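Esterase (Sinorhizobium meliloti 1021, PDB 4TX1) hydrolyses acetyl esters as a carbohydrate acetylesterase of the SGNH-hydrolase family, and probably has arylesterase activity. Local coordinates at residues L17-S22 against F97-N102. Numbering follows the deposited sequence.
Sequences LCYGDS and FMLGSN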
loop_
_atom_site.group_PDB
_atom_site.type_symbol
_atom_site.label_atom_id
_atom_site.label_comp_id
_atom_site.label_asym_id
_atom_site.label_seq_id
_atom_site.Cartn_x
_atom_site.Cartn_y
_atom_site.Cartn_z
ATOM N N LEU A 17 11.759 -13.208 -21.233
ATOM C CA LEU A 17 11.789 -12.017 -20.363
ATOM C C LEU A 17 13.057 -12.009 -19.560
ATOM O O LEU A 17 13.394 -12.998 -18.867
ATOM C CB LEU A 17 10.567 -11.977 -19.411
ATOM C CG LEU A 17 10.545 -10.876 -18.305
ATOM C CD1 LEU A 17 10.310 -9.516 -18.941
ATOM C CD2 LEU A 17 9.452 -11.293 -17.305
ATOM N N CYS A 18 13.721 -10.857 -19.583
ATOM C CA CYS A 18 14.951 -10.629 -18.835
ATOM C C CYS A 18 14.679 -9.638 -17.702
ATOM O O CYS A 18 14.433 -8.451 -17.953
ATOM C CB CYS A 18 16.050 -10.074 -19.666
ATOM S SG CYS A 18 16.449 -11.143 -21.114
ATOM N N TYR A 19 14.616 -10.165 -16.509
ATOM C CA TYR A 19 14.228 -9.381 -15.304
ATOM C C TYR A 19 15.378 -9.140 -14.445
ATOM O O TYR A 19 15.961 -10.054 -13.812
ATOM C CB TYR A 19 13.129 -10.136 -14.560
ATOM C CG TYR A 19 12.329 -9.329 -13.521
ATOM C CD1 TYR A 19 11.472 -8.305 -13.939
ATOM C CD2 TYR A 19 12.435 -9.577 -12.170
ATOM C CE1 TYR A 19 10.667 -7.615 -13.038
ATOM C CE2 TYR A 19 11.698 -8.805 -11.229
ATOM C CZ TYR A 19 10.788 -7.863 -11.689
ATOM O OH TYR A 19 9.992 -7.143 -10.825
ATOM N N GLY A 20 15.789 -7.860 -14.349
ATOM C CA GLY A 20 16.970 -7.542 -13.590
ATOM C C GLY A 20 17.046 -6.095 -13.114
ATOM O O GLY A 20 16.011 -5.421 -12.989
ATOM N N ASP A 21 18.275 -5.659 -12.828
ATOM C CA ASP A 21 18.580 -4.388 -12.190
ATOM C C ASP A 21 19.408 -3.528 -13.153
ATOM O O ASP A 21 19.236 -3.642 -14.368
ATOM C CB ASP A 21 19.162 -4.592 -10.815
ATOM C CG ASP A 21 20.487 -5.384 -10.837
ATOM O OD1 ASP A 21 21.088 -5.408 -11.921
ATOM O OD2 ASP A 21 20.805 -6.025 -9.816
ATOM N N SER A 22 20.239 -2.659 -12.618
ATOM C CA SER A 22 20.967 -1.675 -13.458
ATOM C C SER A 22 21.982 -2.446 -14.335
ATOM O O SER A 22 22.313 -1.923 -15.417
ATOM C CB SER A 22 21.705 -0.659 -12.638
ATOM O OG SER A 22 22.772 -1.291 -11.924
ATOM N N PHE A 97 16.349 -14.406 -14.720
ATOM C CA PHE A 97 16.568 -13.506 -13.583
ATOM C C PHE A 97 18.051 -13.199 -13.452
ATOM O O PHE A 97 18.901 -14.101 -13.472
ATOM C CB PHE A 97 16.122 -14.111 -12.283
ATOM C CG PHE A 97 14.613 -14.301 -12.166
ATOM C CD1 PHE A 97 13.784 -13.196 -12.156
ATOM C CD2 PHE A 97 14.030 -15.538 -12.029
ATOM C CE1 PHE A 97 12.450 -13.322 -12.010
ATOM C CE2 PHE A 97 12.680 -15.710 -11.842
ATOM C CZ PHE A 97 11.855 -14.586 -11.901
ATOM N N MET A 98 18.351 -11.926 -13.327
ATOM C CA MET A 98 19.674 -11.561 -12.835
ATOM C C MET A 98 19.579 -10.472 -11.765
ATOM O O MET A 98 19.561 -9.248 -12.063
ATOM C CB MET A 98 20.667 -11.194 -13.980
ATOM C CG MET A 98 22.086 -11.131 -13.429
ATOM S SD MET A 98 23.407 -10.993 -14.669
ATOM C CE MET A 98 23.253 -9.256 -15.058
ATOM N N LEU A 99 19.457 -10.904 -10.517
ATOM C CA LEU A 99 19.259 -10.010 -9.392
ATOM C C LEU A 99 20.060 -10.501 -8.226
ATOM O O LEU A 99 20.418 -11.681 -8.157
ATOM C CB LEU A 99 17.753 -9.915 -9.029
ATOM C CG LEU A 99 16.829 -9.220 -9.988
ATOM C CD1 LEU A 99 15.336 -9.420 -9.557
ATOM C CD2 LEU A 99 17.184 -7.748 -10.067
ATOM N N GLY A 100 20.358 -9.578 -7.321
ATOM C CA GLY A 100 21.033 -9.796 -6.052
ATOM C C GLY A 100 22.061 -8.760 -5.683
ATOM O O GLY A 100 22.426 -8.663 -4.504
ATOM N N SER A 101 22.603 -8.023 -6.660
ATOM C CA SER A 101 23.590 -6.991 -6.355
ATOM C C SER A 101 23.065 -5.949 -5.375
ATOM O O SER A 101 23.745 -5.592 -4.429
ATOM C CB SER A 101 24.071 -6.332 -7.656
ATOM O OG SER A 101 24.781 -7.264 -8.503
ATOM N N ASN A 102 21.773 -5.558 -5.517
ATOM C CA ASN A 102 21.252 -4.546 -4.613
ATOM C C ASN A 102 20.927 -5.076 -3.237
ATOM O O ASN A 102 20.924 -4.348 -2.268
ATOM C CB ASN A 102 20.066 -3.824 -5.257
ATOM C CG ASN A 102 20.480 -2.993 -6.446
ATOM O OD1 ASN A 102 21.281 -2.080 -6.269
ATOM N ND2 ASN A 102 20.011 -3.296 -7.627
HETATM O O HOH W 1 19.722 -6.753 -7.526
HETATM O O HOH W 2 20.632 -7.403 -13.587
HETATM O O HOH W 3 22.347 -8.263 -9.674
HETATM O O HOH W 4 21.005 -1.783 -9.721
#
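Y19 and F97 sit side by side on neighbouring parallel strands of the SGNH-hydrolase sheet, and the loops beyond them diverge around bridging waters. The strands are tied by M98 N donating to Y19 O at 3.1 Å, nearly straight at 166°, with F97 CA adding a CA-H...O contact to the same oxygen. Y19 has CG anti to its backbone N (chi1 -164°), which brings the CD2 side of its ring to the edge of F97, 3.7 Å from F97 CE1 and in the plane of that phenyl. Its hydroxyl runs on to G78 O. L99 divides its two methyls: CD1 lies obliquely against the tyrosine ring, while CD2 presses on the G20 backbone, 3.5 Å from G20 C, and touches D21 CB. An alanine here would remove both methyls and would probably leave a gap beside the Y19 ring and over the G20 backbone. Past the strands, D21 splits its two oxygens: OD1 caps L23 N at the start of the next helix, and OD2 accepts hydrogen bonds from two waters. One of these waters accepts in turn from G100 N and N102 N, the other from S101 N. S22 and N102 probably correspond to the catalytic serine and oxyanion-hole asparagine of SGNH hydrolases; S22 OG has a weak hydrogen bond to H202 NE2, consistent with a Ser-His-Asp triad. N102 ND2 packs 3.5 Å from D21 CB, its amide turned 81° from the carboxylate, and hydrogen-bonds R63 O; ND2 also donates to a water 2.8 Å away that accepts from S22 N as well.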